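Local coordinates for protein O-succinylhomoserine sulfhydrylase (Mycobacterium tuberculosis, PDB 3NDN) that probably catalyses the pyridoxal-phosphate-dependent formation of L-homocysteine from O-succinyl-L-homoserine and hydrogen sulfide in methionine biosynthesis, at residues 80-90 with 264-275; 152-160 with 181-191. All coordinates share one frame; numbering follows the deposited sequence. Where two conformers were deposited one is given.

Contact 1. Residues 80-90 with 264-275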
loop_
_atom_site.group_PDB
_atom_site.type_symbol
_atom_site.label_atom_id
_atom_site.label_comp_id
_atom_site.label_asym_id
_atom_site.label_seq_id
_atom_site.Cartn_x
_atom_site.Cartn_y
_atom_site.Cartn_z
ATOM N N ASN A 80 16.859 1.535 -6.359
ATOM C CA ASN A 80 15.716 0.590 -6.342
ATOM C C ASN A 80 14.983 0.647 -7.713
ATOM O O ASN A 80 14.833 1.735 -8.285
ATOM C CB ASN A 80 14.781 0.942 -5.164
ATOM C CG ASN A 80 13.434 0.187 -5.203
ATOM O OD1 ASN A 80 12.542 0.539 -5.973
ATOM N ND2 ASN A 80 13.284 -0.837 -4.338
ATOM N N PRO A 81 14.517 -0.501 -8.247
ATOM C CA PRO A 81 13.900 -0.432 -9.597
ATOM C C PRO A 81 12.636 0.454 -9.753
ATOM O O PRO A 81 12.478 1.103 -10.798
ATOM C CB PRO A 81 13.609 -1.892 -9.941
ATOM C CG PRO A 81 13.838 -2.680 -8.680
ATOM C CD PRO A 81 14.791 -1.895 -7.842
ATOM N N THR A 82 11.746 0.459 -8.755
ATOM C CA THR A 82 10.577 1.364 -8.763
ATOM C C THR A 82 10.988 2.848 -8.631
ATOM O O THR A 82 10.465 3.729 -9.348
ATOM C CB THR A 82 9.558 0.944 -7.661
ATOM O OG1 THR A 82 9.229 -0.438 -7.826
ATOM C CG2 THR A 82 8.286 1.778 -7.697
ATOM N N VAL A 83 11.898 3.142 -7.693
ATOM C CA VAL A 83 12.465 4.479 -7.589
ATOM C C VAL A 83 13.105 4.953 -8.921
ATOM O O VAL A 83 12.958 6.117 -9.298
ATOM C CB VAL A 83 13.448 4.599 -6.370
ATOM C CG1 VAL A 83 14.107 5.996 -6.324
ATOM C CG2 VAL A 83 12.694 4.354 -5.065
ATOM N N SER A 84 13.801 4.056 -9.632
ATOM C CA SER A 84 14.399 4.410 -10.936
ATOM C C SER A 84 13.373 4.847 -12.002
ATOM O O SER A 84 13.678 5.711 -12.833
ATOM C CB SER A 84 15.243 3.239 -11.494
ATOM O OG SER A 84 16.406 3.036 -10.711
ATOM N N VAL A 85 12.177 4.238 -11.991
ATOM C CA VAL A 85 11.122 4.592 -12.940
ATOM C C VAL A 85 10.614 6.026 -12.650
ATOM O O VAL A 85 10.444 6.809 -13.587
ATOM C CB VAL A 85 9.930 3.564 -12.919
ATOM C CG1 VAL A 85 8.779 4.012 -13.829
ATOM C CG2 VAL A 85 10.409 2.140 -13.317
ATOM N N PHE A 86 10.436 6.379 -11.367
ATOM C CA PHE A 86 10.029 7.764 -10.995
ATOM C C PHE A 86 11.097 8.797 -11.450
ATOM O O PHE A 86 10.746 9.839 -12.037
ATOM C CB PHE A 86 9.789 7.920 -9.463
ATOM C CG PHE A 86 9.726 9.357 -9.004
ATOM C CD1 PHE A 86 8.633 10.154 -9.325
ATOM C CD2 PHE A 86 10.788 9.925 -8.271
ATOM C CE1 PHE A 86 8.581 11.490 -8.926
ATOM C CE2 PHE A 86 10.748 11.252 -7.875
ATOM C CZ PHE A 86 9.651 12.046 -8.204
ATOM N N GLU A 87 12.362 8.503 -11.144
ATOM C CA GLU A 87 13.518 9.377 -11.480
ATOM C C GLU A 87 13.592 9.619 -12.997
ATOM O O GLU A 87 13.762 10.763 -13.446
ATOM C CB GLU A 87 14.843 8.773 -11.001
ATOM C CG GLU A 87 15.117 8.847 -9.483
ATOM C CD GLU A 87 16.297 7.980 -9.013
ATOM O OE1 GLU A 87 16.714 7.057 -9.766
ATOM O OE2 GLU A 87 16.816 8.207 -7.872
ATOM N N GLU A 88 13.458 8.552 -13.779
ATOM C CA GLU A 88 13.593 8.681 -15.239
ATOM C C GLU A 88 12.406 9.360 -15.911
ATOM O O GLU A 88 12.580 10.147 -16.858
ATOM C CB GLU A 88 13.918 7.328 -15.879
ATOM C CG GLU A 88 14.061 7.360 -17.409
ATOM C CD GLU A 88 15.406 7.888 -17.901
ATOM O OE1 GLU A 88 16.257 8.309 -17.063
ATOM O OE2 GLU A 88 15.611 7.866 -19.148
ATOM N N ARG A 89 11.191 9.070 -15.438
ATOM C CA ARG A 89 9.995 9.750 -15.947
ATOM C C ARG A 89 10.060 11.274 -15.723
ATOM O O ARG A 89 9.789 12.053 -16.647
ATOM C CB ARG A 89 8.700 9.129 -15.353
ATOM C CG ARG A 89 7.379 9.685 -15.933
ATOM C CD ARG A 89 6.168 8.783 -15.552
ATOM N NE ARG A 89 6.256 7.469 -16.204
ATOM C CZ ARG A 89 5.354 6.487 -16.091
ATOM N NH1 ARG A 89 5.547 5.339 -16.745
ATOM N NH2 ARG A 89 4.274 6.633 -15.320
ATOM N N LEU A 90 10.448 11.708 -14.515
ATOM C CA LEU A 90 10.583 13.143 -14.233
ATOM C C LEU A 90 11.737 13.762 -15.060
ATOM O O LEU A 90 11.609 14.877 -15.562
ATOM C CB LEU A 90 10.801 13.406 -12.709
ATOM C CG LEU A 90 10.913 14.862 -12.210
ATOM C CD1 LEU A 90 9.720 15.748 -12.621
ATOM C CD2 LEU A 90 11.189 14.945 -10.673
ATOM N N ALA A 264 10.028 3.167 -1.770
ATOM C CA ALA A 264 9.476 2.585 -3.011
ATOM C C ALA A 264 7.944 2.681 -3.126
ATOM O O ALA A 264 7.408 2.742 -4.252
ATOM C CB ALA A 264 9.961 1.103 -3.185
ATOM N N PHE A 265 7.230 2.675 -1.989
ATOM C CA PHE A 265 5.766 2.855 -2.011
ATOM C C PHE A 265 5.442 4.293 -2.492
ATOM O O PHE A 265 4.635 4.489 -3.404
ATOM C CB PHE A 265 5.111 2.592 -0.631
ATOM C CG PHE A 265 3.626 2.868 -0.601
ATOM C CD1 PHE A 265 2.714 1.878 -0.971
ATOM C CD2 PHE A 265 3.134 4.139 -0.252
ATOM C CE1 PHE A 265 1.337 2.129 -0.968
ATOM C CE2 PHE A 265 1.784 4.402 -0.242
ATOM C CZ PHE A 265 0.865 3.402 -0.612
ATOM N N ASN A 266 6.105 5.282 -1.899
ATOM C CA ASN A 266 5.912 6.692 -2.289
ATOM C C ASN A 266 6.273 6.897 -3.778
ATOM O O ASN A 266 5.602 7.641 -4.486
ATOM C CB ASN A 266 6.746 7.644 -1.402
ATOM C CG ASN A 266 6.233 7.722 0.038
ATOM O OD1 ASN A 266 5.715 6.738 0.595
ATOM N ND2 ASN A 266 6.380 8.893 0.650
ATOM N N ALA A 267 7.322 6.214 -4.236
ATOM C CA ALA A 267 7.788 6.315 -5.630
ATOM C C ALA A 267 6.690 5.851 -6.604
ATOM O O ALA A 267 6.494 6.455 -7.660
ATOM C CB ALA A 267 9.079 5.479 -5.834
ATOM N N TRP A 268 5.986 4.782 -6.240
ATOM C CA TRP A 268 4.845 4.278 -7.034
ATOM C C TRP A 268 3.715 5.330 -7.076
ATOM O O TRP A 268 3.201 5.658 -8.165
ATOM C CB TRP A 268 4.354 2.942 -6.461
ATOM C CG TRP A 268 3.089 2.388 -7.080
ATOM C CD1 TRP A 268 2.975 1.715 -8.269
ATOM C CD2 TRP A 268 1.774 2.439 -6.521
ATOM N NE1 TRP A 268 1.667 1.339 -8.480
ATOM C CE2 TRP A 268 0.905 1.784 -7.430
ATOM C CE3 TRP A 268 1.238 2.990 -5.342
ATOM C CZ2 TRP A 268 -0.473 1.646 -7.191
ATOM C CZ3 TRP A 268 -0.131 2.851 -5.098
ATOM C CH2 TRP A 268 -0.973 2.186 -6.028
ATOM N N VAL A 269 3.358 5.876 -5.916
ATOM C CA VAL A 269 2.343 6.949 -5.857
ATOM C C VAL A 269 2.675 8.139 -6.799
ATOM O O VAL A 269 1.817 8.591 -7.588
ATOM C CB VAL A 269 2.082 7.454 -4.403
ATOM C CG1 VAL A 269 1.104 8.660 -4.420
ATOM C CG2 VAL A 269 1.525 6.329 -3.529
ATOM N N LEU A 270 3.925 8.605 -6.733
ATOM C CA LEU A 270 4.377 9.763 -7.483
ATOM C C LEU A 270 4.525 9.533 -8.994
ATOM O O LEU A 270 4.176 10.403 -9.761
ATOM C CB LEU A 270 5.675 10.331 -6.877
ATOM C CG LEU A 270 5.563 10.800 -5.416
ATOM C CD1 LEU A 270 6.910 11.292 -4.871
ATOM C CD2 LEU A 270 4.496 11.890 -5.247
ATOM N N LEU A 271 5.062 8.382 -9.416
ATOM C CA LEU A 271 5.204 8.080 -10.854
ATOM C C LEU A 271 3.848 7.934 -11.566
ATOM O O LEU A 271 3.718 8.269 -12.760
ATOM C CB LEU A 271 6.107 6.815 -11.070
ATOM C CG LEU A 271 5.613 5.400 -10.737
ATOM C CD1 LEU A 271 4.800 4.772 -11.949
ATOM C CD2 LEU A 271 6.763 4.452 -10.361
ATOM N N LYS A 272 2.831 7.460 -10.840
ATOM C CA LYS A 272 1.501 7.356 -11.399
ATOM C C LYS A 272 0.883 8.778 -11.400
ATOM O O LYS A 272 0.129 9.116 -12.296
ATOM C CB LYS A 272 0.625 6.365 -10.602
ATOM C CG LYS A 272 1.115 4.889 -10.627
ATOM C CD LYS A 272 1.209 4.302 -12.063
ATOM C CE LYS A 272 -0.145 3.874 -12.599
ATOM N NZ LYS A 272 -0.054 3.319 -14.003
ATOM N N GLY A 273 1.251 9.608 -10.427
ATOM C CA GLY A 273 0.792 11.038 -10.445
ATOM C C GLY A 273 1.320 11.801 -11.666
ATOM O O GLY A 273 0.659 12.714 -12.192
ATOM N N LEU A 274 2.512 11.428 -12.124
ATOM C CA LEU A 274 3.145 12.120 -13.261
ATOM C C LEU A 274 2.366 11.884 -14.579
ATOM O O LEU A 274 2.431 12.696 -15.509
ATOM C CB LEU A 274 4.609 11.703 -13.403
ATOM C CG LEU A 274 5.633 12.282 -12.401
ATOM C CD1 LEU A 274 6.985 11.602 -12.642
ATOM C CD2 LEU A 274 5.760 13.821 -12.513
ATOM N N GLU A 275 1.591 10.807 -14.633
ATOM C CA GLU A 275 0.771 10.498 -15.843
ATOM C C GLU A 275 -0.320 11.542 -16.113
ATOM O O GLU A 275 -0.652 11.812 -17.273
ATOM C CB GLU A 275 0.131 9.126 -15.747
ATOM C CG GLU A 275 1.151 7.961 -15.672
ATOM C CD GLU A 275 0.521 6.578 -15.620
ATOM O OE1 GLU A 275 -0.721 6.443 -15.813
ATOM O OE2 GLU A 275 1.288 5.598 -15.413
#
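Leu271 of helix 264-273 enters helix 81-90 as a knob, its side chain seated in the hole formed by Thr82, Val85, Phe86 and Arg89. Its CG takes the crowded position between the backbone N and the carbonyl carbon (chi1 72°), and the fork at CG, turned by chi2, then parts the methyls: CD2 reaches Val85 CG1 at 4.0 Å, while CD1 lies beside Arg89 NH2. The helices run at 33° with their axes 8.5 Å apart. Toward their N-terminal ends Ala267 CB meets Val83 CG2 at 3.9 Å, and Thr82 lays its methyl CG2 against Ala264 O while OG1 turns to the backbone of Ala47 and Tyr49.

Phe86, its CG anti to the backbone N (chi1 165°), lays its ring alongside Leu270 and Leu274. Its CE1 approaches Leu270 CB obliquely at 3.7 Å, and Leu274 crosses the side chain at about a right angle. Val83 and Phe86 also pack on Ala101, joining the helix pair to strand 98-102. Arg89 runs past Leu274 in the opposite direction, CG lying 3.8 Å from Leu274 CD1, and bends at chi3 to deliver its guanidinium. NH2 then donates two distinctly bent bonds, to Leu271 O at 3.1 Å, from above the carbonyl plane, and to Glu275 OE2 at 3.2 Å, a salt bridge on the anti lone pair.

Glu275 OE2 also accepts from Lys272 NZ, and Glu46 pairs with both cations. Gln232 and Lys364 of the second subunit bind the Glu275 carboxylate, so the apolar helix pair ends in a buried charge network that reaches across the subunit interface and would probably favour the ionised carboxylate.

Contact 2. Residues 152-160 with 181-191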
loop_
_atom_site.group_PDB
_atom_site.type_symbol
_atom_site.label_atom_id
_atom_site.label_comp_id
_atom_site.label_asym_id
_atom_site.label_seq_id
_atom_site.Cartn_x
_atom_site.Cartn_y
_atom_site.Cartn_z
ATOM N N ASP A 152 17.939 41.217 -2.414
ATOM C CA ASP A 152 16.542 41.311 -2.844
ATOM C C ASP A 152 16.431 40.762 -4.269
ATOM O O ASP A 152 17.014 41.319 -5.208
ATOM C CB ASP A 152 16.007 42.747 -2.782
ATOM C CG ASP A 152 15.983 43.316 -1.371
ATOM O OD1 ASP A 152 15.646 42.592 -0.403
ATOM O OD2 ASP A 152 16.293 44.519 -1.233
ATOM N N GLY A 153 15.672 39.672 -4.418
ATOM C CA GLY A 153 15.600 38.921 -5.679
ATOM C C GLY A 153 15.266 39.691 -6.945
ATOM O O GLY A 153 15.757 39.339 -8.030
ATOM N N ASP A 154 14.434 40.731 -6.819
ATOM C CA ASP A 154 14.013 41.544 -7.979
ATOM C C ASP A 154 14.955 42.714 -8.377
ATOM O O ASP A 154 14.647 43.468 -9.295
ATOM C CB ASP A 154 12.574 42.068 -7.786
ATOM C CG ASP A 154 12.425 42.975 -6.553
ATOM O OD1 ASP A 154 13.415 43.203 -5.819
ATOM O OD2 ASP A 154 11.303 43.466 -6.318
ATOM N N ASP A 155 16.098 42.838 -7.706
ATOM C CA ASP A 155 17.047 43.946 -7.925
ATOM C C ASP A 155 18.357 43.456 -8.537
ATOM O O ASP A 155 19.249 43.007 -7.815
ATOM C CB ASP A 155 17.336 44.663 -6.596
ATOM C CG ASP A 155 18.054 46.010 -6.783
ATOM O OD1 ASP A 155 18.762 46.212 -7.794
ATOM O OD2 ASP A 155 17.904 46.873 -5.898
ATOM N N LEU A 156 18.475 43.556 -9.863
ATOM C CA LEU A 156 19.671 43.085 -10.568
ATOM C C LEU A 156 20.982 43.794 -10.157
ATOM O O LEU A 156 22.065 43.214 -10.298
ATOM C CB LEU A 156 19.476 43.136 -12.096
ATOM C CG LEU A 156 18.557 42.077 -12.727
ATOM C CD1 LEU A 156 18.290 42.366 -14.207
ATOM C CD2 LEU A 156 19.122 40.640 -12.536
ATOM N N SER A 157 20.901 45.025 -9.654
ATOM C CA SER A 157 22.116 45.722 -9.218
ATOM C C SER A 157 22.668 45.125 -7.913
ATOM O O SER A 157 23.868 45.187 -7.661
ATOM C CB SER A 157 21.917 47.246 -9.129
ATOM O OG SER A 157 21.095 47.627 -8.045
ATOM N N GLN A 158 21.791 44.525 -7.107
ATOM C CA GLN A 158 22.211 43.855 -5.870
ATOM C C GLN A 158 22.848 42.498 -6.191
ATOM O O GLN A 158 23.832 42.110 -5.557
ATOM C CB GLN A 158 21.043 43.661 -4.899
ATOM C CG GLN A 158 20.475 44.933 -4.299
ATOM C CD GLN A 158 19.394 44.663 -3.261
ATOM O OE1 GLN A 158 19.532 43.785 -2.410
ATOM N NE2 GLN A 158 18.309 45.426 -3.331
ATOM N N TRP A 159 22.271 41.786 -7.167
ATOM C CA TRP A 159 22.854 40.550 -7.694
ATOM C C TRP A 159 24.261 40.831 -8.248
ATOM O O TRP A 159 25.199 40.064 -8.007
ATOM C CB TRP A 159 21.972 39.946 -8.802
ATOM C CG TRP A 159 20.717 39.168 -8.341
ATOM C CD1 TRP A 159 19.410 39.564 -8.485
ATOM C CD2 TRP A 159 20.671 37.870 -7.708
ATOM N NE1 TRP A 159 18.559 38.599 -7.978
ATOM C CE2 TRP A 159 19.303 37.556 -7.490
ATOM C CE3 TRP A 159 21.649 36.949 -7.299
ATOM C CZ2 TRP A 159 18.888 36.354 -6.872
ATOM C CZ3 TRP A 159 21.239 35.754 -6.677
ATOM C CH2 TRP A 159 19.867 35.467 -6.480
ATOM N N GLU A 160 24.400 41.927 -8.993
ATOM C CA GLU A 160 25.689 42.270 -9.592
ATOM C C GLU A 160 26.758 42.519 -8.519
ATOM O O GLU A 160 27.864 41.974 -8.607
ATOM C CB GLU A 160 25.560 43.453 -10.564
ATOM C CG GLU A 160 26.846 43.762 -11.327
ATOM C CD GLU A 160 26.599 44.416 -12.682
ATOM O OE1 GLU A 160 25.485 44.940 -12.918
ATOM O OE2 GLU A 160 27.531 44.404 -13.517
ATOM N N SER A 181 6.529 37.878 -6.155
ATOM C CA SER A 181 7.610 38.660 -6.763
ATOM C C SER A 181 8.458 37.741 -7.642
ATOM O O SER A 181 8.636 36.556 -7.306
ATOM C CB SER A 181 8.462 39.279 -5.640
ATOM O OG SER A 181 9.631 39.919 -6.129
ATOM N N LEU A 182 8.987 38.264 -8.755
ATOM C CA LEU A 182 9.791 37.449 -9.690
ATOM C C LEU A 182 11.307 37.725 -9.674
ATOM O O LEU A 182 11.751 38.817 -9.303
ATOM C CB LEU A 182 9.265 37.590 -11.140
ATOM C CG LEU A 182 7.765 37.474 -11.463
ATOM C CD1 LEU A 182 7.543 37.348 -12.962
ATOM C CD2 LEU A 182 7.094 36.315 -10.762
ATOM N N VAL A 183 12.087 36.724 -10.092
ATOM C CA VAL A 183 13.527 36.864 -10.352
ATOM C C VAL A 183 13.771 36.636 -11.862
ATOM O O VAL A 183 13.193 35.716 -12.443
ATOM C CB VAL A 183 14.354 35.846 -9.514
ATOM C CG1 VAL A 183 15.845 35.945 -9.832
ATOM C CG2 VAL A 183 14.107 36.052 -8.009
ATOM N N ASP A 184 14.589 37.485 -12.495
ATOM C CA ASP A 184 14.908 37.361 -13.932
ATOM C C ASP A 184 15.910 36.206 -14.143
ATOM O O ASP A 184 17.112 36.390 -13.929
ATOM C CB ASP A 184 15.497 38.693 -14.449
ATOM C CG ASP A 184 15.547 38.796 -15.981
ATOM O OD1 ASP A 184 15.818 37.804 -16.677
ATOM O OD2 ASP A 184 15.367 39.920 -16.505
ATOM N N ILE A 185 15.430 35.033 -14.562
ATOM C CA ILE A 185 16.291 33.816 -14.605
ATOM C C ILE A 185 17.524 33.965 -15.528
ATOM O O ILE A 185 18.656 33.723 -15.091
ATOM C CB ILE A 185 15.485 32.517 -14.942
ATOM C CG1 ILE A 185 14.396 32.248 -13.894
ATOM C CG2 ILE A 185 16.410 31.275 -15.065
ATOM C CD1 ILE A 185 13.340 31.190 -14.351
ATOM N N ALA A 186 17.313 34.363 -16.785
ATOM C CA ALA A 186 18.431 34.507 -17.739
ATOM C C ALA A 186 19.483 35.541 -17.300
ATOM O O ALA A 186 20.682 35.312 -17.454
ATOM C CB ALA A 186 17.931 34.819 -19.144
ATOM N N ALA A 187 19.037 36.675 -16.764
ATOM C CA ALA A 187 19.969 37.725 -16.345
ATOM C C ALA A 187 20.782 37.315 -15.103
ATOM O O ALA A 187 21.988 37.561 -15.033
ATOM C CB ALA A 187 19.227 39.042 -16.125
ATOM N N VAL A 188 20.129 36.677 -14.132
ATOM C CA VAL A 188 20.835 36.219 -12.929
ATOM C C VAL A 188 21.818 35.079 -13.267
ATOM O O VAL A 188 22.934 35.045 -12.741
ATOM C CB VAL A 188 19.853 35.811 -11.791
ATOM C CG1 VAL A 188 20.584 35.079 -10.655
ATOM C CG2 VAL A 188 19.117 37.046 -11.267
ATOM N N THR A 189 21.418 34.184 -14.166
ATOM C CA THR A 189 22.274 33.064 -14.603
ATOM C C THR A 189 23.580 33.577 -15.275
ATOM O O THR A 189 24.674 33.027 -15.052
ATOM C CB THR A 189 21.496 32.098 -15.542
ATOM O OG1 THR A 189 20.443 31.449 -14.807
ATOM C CG2 THR A 189 22.408 31.009 -16.095
ATOM N N GLU A 190 23.452 34.643 -16.068
ATOM C CA GLU A 190 24.604 35.263 -16.732
ATOM C C GLU A 190 25.625 35.792 -15.701
ATOM O O GLU A 190 26.817 35.500 -15.815
ATOM C CB GLU A 190 24.152 36.371 -17.708
ATOM N N LEU A 191 25.152 36.531 -14.692
ATOM C CA LEU A 191 26.017 37.051 -13.607
ATOM C C LEU A 191 26.646 35.958 -12.744
ATOM O O LEU A 191 27.774 36.117 -12.269
ATOM C CB LEU A 191 25.249 38.013 -12.684
ATOM C CG LEU A 191 24.691 39.336 -13.213
ATOM C CD1 LEU A 191 23.665 39.894 -12.233
ATOM C CD2 LEU A 191 25.803 40.378 -13.494
HETATM O O HOH W 1 15.538 39.884 -11.044
#
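Val188 presses its CG2 methyl onto the indole face of Trp159, a CH-pi contact in which CG2 stands 3.6 Å from the centroid of the five-membered ring and 8° off the ring normal. The valine's other methyl, CG1, spreads over the six-membered ring and lies 4.0 Å from Trp159 CE3, so both branches cover the indole. The ring's rotation is fixed within its own segment: NE1 donates to Gly153 O at 2.9 Å, with the acceptor in the ring plane and an N-H...O angle of 162°.

Gly153 O also touches Val183, whose CG2 is 3.7 Å away, and receives a hydrogen bond from a water that accepts from Asp184 N. The water therefore links the turn at 152-155 to the residue that caps helix 185-191.

Leu156 has CG anti to its carbonyl carbon, and the end of the side chain comes nearer to the other helix. There CD2 rests against both Ala187 CB and Val188 CG2, 3.8 Å from the latter. One turn on, Leu191 places CD1 against Trp159 CB at 3.8 Å, and its CD2 meets the Glu160 side chain, which it crosses at about a right angle.

The helix starts run nearly parallel, 17° apart, with axes 10.3 Å from each other. They belong to successive helices of the strand-helix-strand-helix run 147-151, 156-162, 169-173, 185-194 in the alpha/beta sheet of this pyridoxal-phosphate-dependent trans-sulfuration family. Helix 156-162 sets Trp159 on Val151 and Val170 of both strands; helix 185-194 meets strand 169-173, Ile185 and Val188 touching Phe172. Helix 315-321 borders the 181-184 loop through Leu182 and Asp184.

How the contacts relate
The centres of contacts 1 and 2 are 34 Å apart, on opposite sides of the chain's centre, and their nearest atoms remain about 16 Å from one another. Along the chain contact 2 is nested: 152-160 and 181-191 both fall between 80-90 and 264-275. The seven-stranded sheet connects them indirectly. Helix 81-94 touches strand 98-102 at one outer edge, whereas contact 2 lies by strand 147-151 at the other. Their surroundings differ as well. Contact 1 is buried and within reach of three other subunits of the homotetramer, while contact 2 meets no other chain, so contact 1 adjoins the subunit interfaces, whereas contact 2 is packing internal to one subunit.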